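Local coordinates for protein serpin (Taeniopygia guttata, PDB 5HGC) that probably inhibits serine-type endopeptidases and binds the steroid cortisol, at residues R267-F273 against P346-F351; E192-D196 against I373-T377; V95-M99 against F172-K176. All coordinates share one frame; numbering follows the deposited sequence.

Contacts 1 and 2 lie on the same side of the molecule and touch each other where Phe351 O meets Phe193 CE2 at 3.7 Å. Both reach strand 265-283, contact 2 through Pro376 and Ile373 on Phe276, whereas contact 3 stands apart and holds strand 167-176. Contact 1 is a partly buried pairing of parallel strands, held by direct backbone hydrogen bonds with side chains on both faces. Contact 2 is buried and joins a strand end to the C-terminal tail by packing, chiefly a proline on a phenylalanine face. Contact 3, closest to the centre of the chain, is also buried, but there two waters link the backbones beside a cluster of apolar side chains.

Contact 1: R267-F273 against P346-F351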
loop_
_atom_site.group_PDB
_atom_site.type_symbol
_atom_site.label_atom_id
_atom_site.label_comp_id
_atom_site.label_asym_id
_atom_site.label_seq_id
_atom_site.Cartn_x
_atom_site.Cartn_y
_atom_site.Cartn_z
ATOM N N ARG A 267 20.320 18.036 -2.533
ATOM C CA ARG A 267 20.326 19.444 -2.188
ATOM C C ARG A 267 20.455 19.548 -0.672
ATOM O O ARG A 267 19.735 18.891 0.081
ATOM C CB ARG A 267 19.009 20.051 -2.635
ATOM C CG ARG A 267 18.979 21.560 -2.826
ATOM C CD ARG A 267 17.577 21.985 -3.184
ATOM N NE ARG A 267 17.442 23.417 -3.500
ATOM C CZ ARG A 267 16.363 24.174 -3.214
ATOM N NH1 ARG A 267 15.297 23.679 -2.560
ATOM N NH2 ARG A 267 16.361 25.457 -3.553
ATOM N N PHE A 268 21.404 20.343 -0.198
ATOM C CA PHE A 268 21.492 20.600 1.239
ATOM C C PHE A 268 20.341 21.539 1.693
ATOM O O PHE A 268 20.009 22.542 1.018
ATOM C CB PHE A 268 22.844 21.180 1.551
ATOM C CG PHE A 268 23.122 21.318 3.005
ATOM C CD1 PHE A 268 23.735 20.266 3.710
ATOM C CD2 PHE A 268 22.789 22.495 3.679
ATOM C CE1 PHE A 268 24.021 20.400 5.085
ATOM C CE2 PHE A 268 23.046 22.643 5.025
ATOM C CZ PHE A 268 23.661 21.595 5.747
ATOM N N MET A 269 19.693 21.179 2.805
ATOM C CA MET A 269 18.449 21.834 3.242
ATOM C C MET A 269 18.096 21.591 4.686
ATOM O O MET A 269 18.606 20.645 5.339
ATOM C CB MET A 269 17.257 21.409 2.378
ATOM C CG MET A 269 16.879 19.949 2.501
ATOM S SD MET A 269 15.486 19.425 1.475
ATOM C CE MET A 269 16.303 19.237 -0.100
ATOM N N ASN A 270 17.178 22.423 5.150
ATOM C CA ASN A 270 16.519 22.220 6.409
ATOM C C ASN A 270 15.219 21.535 6.115
ATOM O O ASN A 270 14.421 22.042 5.278
ATOM C CB ASN A 270 16.265 23.564 7.042
ATOM C CG ASN A 270 17.562 24.228 7.408
ATOM O OD1 ASN A 270 18.359 23.655 8.157
ATOM N ND2 ASN A 270 17.841 25.370 6.795
ATOM N N LEU A 271 15.038 20.374 6.756
ATOM C CA LEU A 271 13.888 19.503 6.489
ATOM C C LEU A 271 13.097 19.352 7.761
ATOM O O LEU A 271 13.658 18.994 8.824
ATOM C CB LEU A 271 14.280 18.140 5.903
ATOM C CG LEU A 271 13.108 17.257 5.438
ATOM C CD1 LEU A 271 12.214 17.852 4.344
ATOM C CD2 LEU A 271 13.668 15.893 5.012
ATOM N N TYR A 272 11.812 19.676 7.629
ATOM C CA TYR A 272 10.863 19.543 8.677
ATOM C C TYR A 272 9.803 18.575 8.199
ATOM O O TYR A 272 9.177 18.764 7.142
ATOM C CB TYR A 272 10.243 20.894 9.027
ATOM C CG TYR A 272 11.176 21.820 9.751
ATOM C CD1 TYR A 272 11.276 21.795 11.149
ATOM C CD2 TYR A 272 11.952 22.740 9.045
ATOM C CE1 TYR A 272 12.137 22.647 11.822
ATOM C CE2 TYR A 272 12.807 23.594 9.703
ATOM C CZ TYR A 272 12.896 23.544 11.088
ATOM O OH TYR A 272 13.781 24.371 11.725
ATOM N N PHE A 273 9.605 17.525 8.981
ATOM C CA PHE A 273 8.695 16.451 8.584
ATOM C C PHE A 273 7.997 15.882 9.790
ATOM O O PHE A 273 8.648 15.629 10.767
ATOM C CB PHE A 273 9.416 15.352 7.808
ATOM C CG PHE A 273 8.475 14.407 7.145
ATOM C CD1 PHE A 273 7.709 14.823 6.070
ATOM C CD2 PHE A 273 8.302 13.118 7.639
ATOM C CE1 PHE A 273 6.808 13.976 5.451
ATOM C CE2 PHE A 273 7.386 12.239 7.038
ATOM C CZ PHE A 273 6.635 12.671 5.934
ATOM N N PRO A 346 20.831 28.022 3.428
ATOM C CA PRO A 346 20.247 26.851 2.737
ATOM C C PRO A 346 18.693 26.881 2.738
ATOM O O PRO A 346 18.046 27.509 3.629
ATOM C CB PRO A 346 20.767 25.641 3.553
ATOM C CG PRO A 346 21.680 26.205 4.629
ATOM C CD PRO A 346 21.466 27.684 4.736
ATOM N N PRO A 347 18.077 26.219 1.749
ATOM C CA PRO A 347 16.578 26.152 1.705
ATOM C C PRO A 347 16.011 25.445 2.933
ATOM O O PRO A 347 16.745 24.697 3.613
ATOM C CB PRO A 347 16.277 25.336 0.446
ATOM C CG PRO A 347 17.583 24.756 0.050
ATOM C CD PRO A 347 18.701 25.617 0.569
ATOM N N THR A 348 14.752 25.742 3.245
ATOM C CA THR A 348 14.011 25.045 4.278
ATOM C C THR A 348 12.765 24.486 3.607
ATOM O O THR A 348 12.072 25.237 2.924
ATOM C CB THR A 348 13.593 26.028 5.382
ATOM O OG1 THR A 348 14.762 26.579 5.960
ATOM C CG2 THR A 348 12.807 25.362 6.495
ATOM N N ILE A 349 12.501 23.188 3.768
ATOM C CA ILE A 349 11.232 22.567 3.320
ATOM C C ILE A 349 10.512 22.043 4.556
ATOM O O ILE A 349 11.089 21.303 5.363
ATOM C CB ILE A 349 11.427 21.376 2.350
ATOM C CG1 ILE A 349 12.345 21.742 1.155
ATOM C CG2 ILE A 349 10.086 20.791 1.874
ATOM C CD1 ILE A 349 11.886 22.901 0.286
ATOM N N GLU A 350 9.258 22.452 4.712
ATOM C CA GLU A 350 8.498 22.087 5.892
ATOM C C GLU A 350 7.166 21.427 5.518
ATOM O O GLU A 350 6.314 22.046 4.912
ATOM C CB GLU A 350 8.299 23.302 6.790
ATOM C CG GLU A 350 7.372 22.988 7.947
ATOM C CD GLU A 350 7.358 24.033 9.035
ATOM O OE1 GLU A 350 7.531 25.241 8.711
ATOM O OE2 GLU A 350 7.165 23.605 10.202
ATOM N N PHE A 351 6.998 20.152 5.841
ATOM C CA PHE A 351 5.753 19.475 5.473
ATOM C C PHE A 351 4.738 19.813 6.546
ATOM O O PHE A 351 4.615 19.131 7.563
ATOM C CB PHE A 351 6.005 17.976 5.346
ATOM C CG PHE A 351 6.658 17.600 4.053
ATOM C CD1 PHE A 351 8.055 17.799 3.864
ATOM C CD2 PHE A 351 5.890 17.084 3.000
ATOM C CE1 PHE A 351 8.668 17.491 2.650
ATOM C CE2 PHE A 351 6.507 16.762 1.798
ATOM C CZ PHE A 351 7.890 16.975 1.599
#
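Tyr272 and Glu350 sit opposite each other in a parallel pairing between strand 265-283 and the short strand 348-350, which in the serpin fold receives the chain as it leaves the reactive-centre loop. The bonds alternate as parallel strands require: Asn270 N donates to Pro347 O (2.8 Å), Asn270 O accepts from Ile349 N, Tyr272 N donates to Ile349 O, and Tyr272 O accepts from Phe351 N (2.9 Å). Along the Tyr272 side chain, CB meets Glu350 CG at 3.7 Å. With CG anti to the carbonyl carbon (chi1 -72°) the ring leans back along the strand, where CD2 and then CE2 reach Thr348 CG2, the latter at 3.7 Å and near the ring plane. CE2 is the last atom on the way to OH with a partner on 346-351; elsewhere the ring meets Tyr207 and, as a cation-pi partner, Arg191, which also forms a salt bridge with Glu350. On the same face Asn270 OD1 is hydrogen-bonded to Tyr207 OH. On the other face, Leu271 CD1 reaches the ring edge of Phe351 at CE1 (3.9 Å), while Phe273 turns its own edge to the face of that ring in a T-shaped pair, planes at 77°. At the opposite end Pro347 CG lies over the centre of the Arg267 guanidinium, 3.5 Å from CZ, and Pro346 CB meets the edge of the Phe268 ring. Backbone bonds therefore fix the register, with mainly apolar and aromatic packing beside Leu271 and Ile349, the Arg267 guanidinium at its end, and a mixed polar and aromatic surface around Asn270 and Tyr272.

Contact 2: E192-D196 against I373-T377; sequences EFFVD and IVNPT
A CH-pi contact of Pro376 with Phe193, the proline lying within an Asx turn that starts at Asn375, joins the C-terminal tail of the serpin fold to the end of strand 189-194. Pro376 CD stands 3.6 Å from the centroid of the Phe193 ring and only 10° off its normal, over the middle of the face, while Pro376 CG leans towards the CD2 side. The ring reaches the tail because CG of Phe193 is anti to the backbone N (chi1 -171°). Its CE1 also comes within 3.3 Å of Val374 O, the oxygen lying obliquely to the ring. Val195 carries the second half of the contact: CG1 lies 3.4 Å from that same Val374 O, and CG2 rests against the carboxamide carbon of Asn375, CG, at 3.8 Å. That carboxamide is held by its own segment, since Asn375 OD1 accepts both Thr377 OG1 (2.6 Å), on a lone pair in the carbonyl plane, and Thr377 N (2.9 Å), tilted from that plane. The two bonds limit rotation of the group and present a steady surface to Val195. With a serine at Phe193, the Pro376 ring would probably lose its aromatic platform and a gap would open beneath the tail. The segments meet by van der Waals packing, partly against a backbone carbonyl. Asn34 OD1 bonds the backbone N atoms of both Val374 and Asn375. Pro376 also touches Val203 and Phe276, so the tail leaving strand 366-373 is packed against strands 189-194, 200-209 and 265-283, with Phe355 of strand 355-361 beside Phe193.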
loop_
_atom_site.group_PDB
_atom_site.type_symbol
_atom_site.label_atom_id
_atom_site.label_comp_id
_atom_site.label_asym_id
_atom_site.label_seq_id
_atom_site.Cartn_x
_atom_site.Cartn_y
_atom_site.Cartn_z
ATOM N N GLU A 192 2.861 23.695 14.070
ATOM C CA GLU A 192 1.559 23.769 13.535
ATOM C C GLU A 192 1.487 23.123 12.179
ATOM O O GLU A 192 2.396 23.290 11.366
ATOM C CB GLU A 192 1.137 25.223 13.440
ATOM C CG GLU A 192 0.574 25.751 14.749
ATOM C CD GLU A 192 0.056 27.175 14.643
ATOM O OE1 GLU A 192 0.289 27.862 13.602
ATOM O OE2 GLU A 192 -0.577 27.601 15.632
ATOM N N PHE A 193 0.380 22.407 11.943
ATOM C CA PHE A 193 0.092 21.765 10.678
ATOM C C PHE A 193 -1.233 22.317 10.214
ATOM O O PHE A 193 -2.221 22.307 10.967
ATOM C CB PHE A 193 0.036 20.215 10.840
ATOM C CG PHE A 193 -0.055 19.486 9.533
ATOM C CD1 PHE A 193 -1.270 19.405 8.837
ATOM C CD2 PHE A 193 1.085 18.904 8.967
ATOM C CE1 PHE A 193 -1.359 18.793 7.595
ATOM C CE2 PHE A 193 1.001 18.290 7.713
ATOM C CZ PHE A 193 -0.225 18.222 7.034
ATOM N N PHE A 194 -1.278 22.747 8.956
ATOM C CA PHE A 194 -2.437 23.451 8.414
ATOM C C PHE A 194 -3.241 22.525 7.538
ATOM O O PHE A 194 -2.932 22.342 6.377
ATOM C CB PHE A 194 -2.047 24.822 7.754
ATOM C CG PHE A 194 -1.121 25.652 8.641
ATOM C CD1 PHE A 194 -1.638 26.375 9.746
ATOM C CD2 PHE A 194 0.292 25.613 8.459
ATOM C CE1 PHE A 194 -0.779 27.066 10.622
ATOM C CE2 PHE A 194 1.142 26.305 9.331
ATOM C CZ PHE A 194 0.602 27.036 10.410
ATOM N N VAL A 195 -4.279 21.945 8.141
ATOM C CA VAL A 195 -5.211 21.059 7.469
ATOM C C VAL A 195 -6.099 21.720 6.393
ATOM O O VAL A 195 -6.157 21.179 5.268
ATOM C CB VAL A 195 -6.072 20.292 8.498
ATOM C CG1 VAL A 195 -6.950 19.254 7.816
ATOM C CG2 VAL A 195 -5.206 19.611 9.559
ATOM N N ASP A 196 -6.735 22.881 6.687
ATOM C CA ASP A 196 -7.990 23.375 5.958
ATOM C C ASP A 196 -8.104 24.708 5.128
ATOM O O ASP A 196 -8.640 24.694 4.007
ATOM C CB ASP A 196 -9.195 23.329 6.914
ATOM C CG ASP A 196 -10.152 22.240 6.590
ATOM O OD1 ASP A 196 -10.272 21.866 5.406
ATOM O OD2 ASP A 196 -10.812 21.757 7.521
ATOM N N ILE A 373 -1.830 12.448 3.311
ATOM C CA ILE A 373 -1.942 12.846 4.706
ATOM C C ILE A 373 -2.488 14.263 4.700
ATOM O O ILE A 373 -1.760 15.191 4.364
ATOM C CB ILE A 373 -0.579 12.802 5.444
ATOM C CG1 ILE A 373 0.011 11.365 5.503
ATOM C CG2 ILE A 373 -0.747 13.220 6.902
ATOM C CD1 ILE A 373 0.214 10.608 4.213
ATOM N N VAL A 374 -3.777 14.424 4.997
ATOM C CA VAL A 374 -4.355 15.753 5.198
ATOM C C VAL A 374 -4.308 16.127 6.691
ATOM O O VAL A 374 -4.257 17.294 7.041
ATOM C CB VAL A 374 -5.759 15.942 4.521
ATOM C CG1 VAL A 374 -5.949 14.979 3.357
ATOM C CG2 VAL A 374 -6.910 15.738 5.471
ATOM N N ASN A 375 -4.293 15.146 7.580
ATOM C CA ASN A 375 -4.248 15.457 8.996
ATOM C C ASN A 375 -3.488 14.376 9.760
ATOM O O ASN A 375 -4.029 13.342 10.068
ATOM C CB ASN A 375 -5.670 15.679 9.504
ATOM C CG ASN A 375 -5.748 16.080 10.970
ATOM O OD1 ASN A 375 -4.815 15.919 11.799
ATOM N ND2 ASN A 375 -6.914 16.567 11.314
ATOM N N PRO A 376 -2.214 14.642 10.097
ATOM C CA PRO A 376 -1.417 13.621 10.731
ATOM C C PRO A 376 -1.772 13.374 12.216
ATOM O O PRO A 376 -1.085 12.585 12.879
ATOM C CB PRO A 376 0.012 14.176 10.581
ATOM C CG PRO A 376 -0.135 15.662 10.595
ATOM C CD PRO A 376 -1.471 15.924 9.964
ATOM N N THR A 377 -2.816 14.012 12.741
ATOM C CA THR A 377 -3.211 13.750 14.152
ATOM C C THR A 377 -4.444 12.850 14.329
ATOM O O THR A 377 -4.715 12.411 15.457
ATOM C CB THR A 377 -3.387 15.022 14.982
ATOM O OG1 THR A 377 -4.345 15.868 14.336
ATOM C CG2 THR A 377 -2.063 15.708 15.129
#

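Contact 3: V95-M99 against F172-K176; sequences VQLNM and FVYFK
Water 2 is gripped from both segments: Tyr174 N donates to it at 2.8 Å, and it is hydrogen-bonded to Asn98 O at 2.6 Å. The site lies in the serpin fold where the loop after helix 74-89 runs alongside strand 167-176, in a nearly antiparallel direction, before it enters strand 100-106, the antiparallel partner of that strand. Water 1 makes a second bridge, from Gln96 O (2.9 Å), two residues earlier in the loop, to Tyr174 O. Both polar backbone atoms of Tyr174 are thus bonded to waters. Gln96 and Asn98 each take a positive phi, 53° and 52°, giving the loop a coiled course unlike that of a strand, which probably leaves room for the bridging waters. Leu97, between them, sends its side chain into the apolar part of the contact. With CG anti to the backbone N (chi1 178°), its CD1 touches Val173 CG2 at 3.7 Å and also approaches Phe175 CD1, the leucine and phenylalanine side chains crossing at about a right angle. The same Val173 methyl meets Met99 CB at 3.9 Å, so one valine methyl touches two loop side chains. Helix 74-89 lies against the loop, with Leu88 touching both Leu97 and Met99, while Val173 and Phe175 also pack on strand 316-325. At the far end of the loop, Val95 O lies in the plane of the Phe175 ring, at its edge, 3.7 Å from CE1.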
loop_
_atom_site.group_PDB
_atom_site.type_symbol
_atom_site.label_atom_id
_atom_site.label_comp_id
_atom_site.label_asym_id
_atom_site.label_seq_id
_atom_site.Cartn_x
_atom_site.Cartn_y
_atom_site.Cartn_z
ATOM N N VAL A 95 13.341 -5.233 3.041
ATOM C CA VAL A 95 12.104 -4.551 3.386
ATOM C C VAL A 95 11.478 -5.108 4.644
ATOM O O VAL A 95 11.186 -4.350 5.557
ATOM C CB VAL A 95 11.091 -4.585 2.237
ATOM C CG1 VAL A 95 9.872 -3.731 2.553
ATOM C CG2 VAL A 95 11.709 -4.057 0.959
ATOM N N GLN A 96 11.305 -6.431 4.697
ATOM C CA GLN A 96 10.597 -7.116 5.803
ATOM C C GLN A 96 9.242 -6.484 6.006
ATOM O O GLN A 96 8.956 -5.940 7.067
ATOM C CB GLN A 96 11.394 -7.130 7.125
ATOM C CG GLN A 96 12.604 -8.058 7.120
ATOM C CD GLN A 96 13.728 -7.535 7.987
ATOM O OE1 GLN A 96 13.964 -8.034 9.095
ATOM N NE2 GLN A 96 14.421 -6.505 7.491
ATOM N N LEU A 97 8.421 -6.540 4.970
ATOM C CA LEU A 97 7.195 -5.778 4.931
ATOM C C LEU A 97 6.146 -6.513 5.782
ATOM O O LEU A 97 5.272 -5.897 6.387
ATOM C CB LEU A 97 6.775 -5.662 3.483
ATOM C CG LEU A 97 5.491 -4.949 3.151
ATOM C CD1 LEU A 97 5.534 -3.475 3.574
ATOM C CD2 LEU A 97 5.233 -5.132 1.649
ATOM N N ASN A 98 6.291 -7.840 5.842
ATOM C CA ASN A 98 5.348 -8.735 6.474
ATOM C C ASN A 98 3.897 -8.566 6.015
ATOM O O ASN A 98 2.987 -8.450 6.808
ATOM C CB ASN A 98 5.581 -8.780 7.991
ATOM C CG ASN A 98 7.012 -9.283 8.331
ATOM O OD1 ASN A 98 7.536 -10.213 7.685
ATOM N ND2 ASN A 98 7.662 -8.643 9.311
ATOM N N MET A 99 3.686 -8.572 4.709
ATOM C CA MET A 99 2.339 -8.339 4.193
ATOM C C MET A 99 1.636 -9.662 4.151
ATOM O O MET A 99 2.243 -10.669 3.808
ATOM C CB MET A 99 2.362 -7.694 2.819
ATOM C CG MET A 99 3.091 -8.424 1.711
ATOM S SD MET A 99 2.436 -7.800 0.142
ATOM C CE MET A 99 3.618 -8.626 -0.892
ATOM N N PHE A 172 -3.694 -7.222 4.915
ATOM C CA PHE A 172 -3.267 -6.284 5.889
ATOM C C PHE A 172 -1.757 -6.246 5.932
ATOM O O PHE A 172 -1.093 -7.203 5.570
ATOM C CB PHE A 172 -3.883 -6.611 7.242
ATOM C CG PHE A 172 -3.702 -8.040 7.656
ATOM C CD1 PHE A 172 -4.500 -9.069 7.093
ATOM C CD2 PHE A 172 -2.743 -8.385 8.627
ATOM C CE1 PHE A 172 -4.317 -10.402 7.494
ATOM C CE2 PHE A 172 -2.583 -9.725 9.034
ATOM C CZ PHE A 172 -3.360 -10.724 8.469
ATOM N N VAL A 173 -1.224 -5.131 6.403
ATOM C CA VAL A 173 0.239 -4.881 6.369
ATOM C C VAL A 173 0.530 -3.707 7.266
ATOM O O VAL A 173 -0.170 -2.698 7.202
ATOM C CB VAL A 173 0.777 -4.655 4.929
ATOM C CG1 VAL A 173 -0.022 -3.569 4.226
ATOM C CG2 VAL A 173 2.262 -4.396 4.962
ATOM N N TYR A 174 1.515 -3.899 8.139
ATOM C CA TYR A 174 2.063 -2.849 8.996
ATOM C C TYR A 174 3.537 -2.628 8.563
ATOM O O TYR A 174 4.253 -3.601 8.236
ATOM C CB TYR A 174 2.009 -3.230 10.496
ATOM C CG TYR A 174 2.894 -2.339 11.375
ATOM C CD1 TYR A 174 2.400 -1.117 11.920
ATOM C CD2 TYR A 174 4.249 -2.684 11.649
ATOM C CE1 TYR A 174 3.202 -0.312 12.750
ATOM C CE2 TYR A 174 5.069 -1.854 12.443
ATOM C CZ TYR A 174 4.541 -0.685 12.976
ATOM O OH TYR A 174 5.340 0.100 13.751
ATOM N N PHE A 175 3.986 -1.363 8.585
ATOM C CA PHE A 175 5.370 -1.064 8.308
ATOM C C PHE A 175 5.838 0.078 9.192
ATOM O O PHE A 175 5.075 1.011 9.510
ATOM C CB PHE A 175 5.547 -0.756 6.798
ATOM C CG PHE A 175 6.983 -0.462 6.367
ATOM C CD1 PHE A 175 7.945 -1.500 6.258
ATOM C CD2 PHE A 175 7.389 0.849 6.077
ATOM C CE1 PHE A 175 9.271 -1.230 5.864
ATOM C CE2 PHE A 175 8.714 1.116 5.687
ATOM C CZ PHE A 175 9.665 0.077 5.580
ATOM N N LYS A 176 7.094 -0.009 9.602
ATOM C CA LYS A 176 7.854 1.121 10.162
ATOM C C LYS A 176 9.260 1.022 9.603
ATOM O O LYS A 176 9.973 -0.015 9.734
ATOM C CB LYS A 176 7.869 1.093 11.682
ATOM C CG LYS A 176 8.787 2.119 12.332
ATOM C CD LYS A 176 8.330 2.422 13.763
ATOM C CE LYS A 176 9.240 3.434 14.407
ATOM N NZ LYS A 176 9.189 3.472 15.886
HETATM O O HOH W 1 6.857 -4.493 8.359
HETATM O O HOH W 2 2.947 -6.246 8.251
#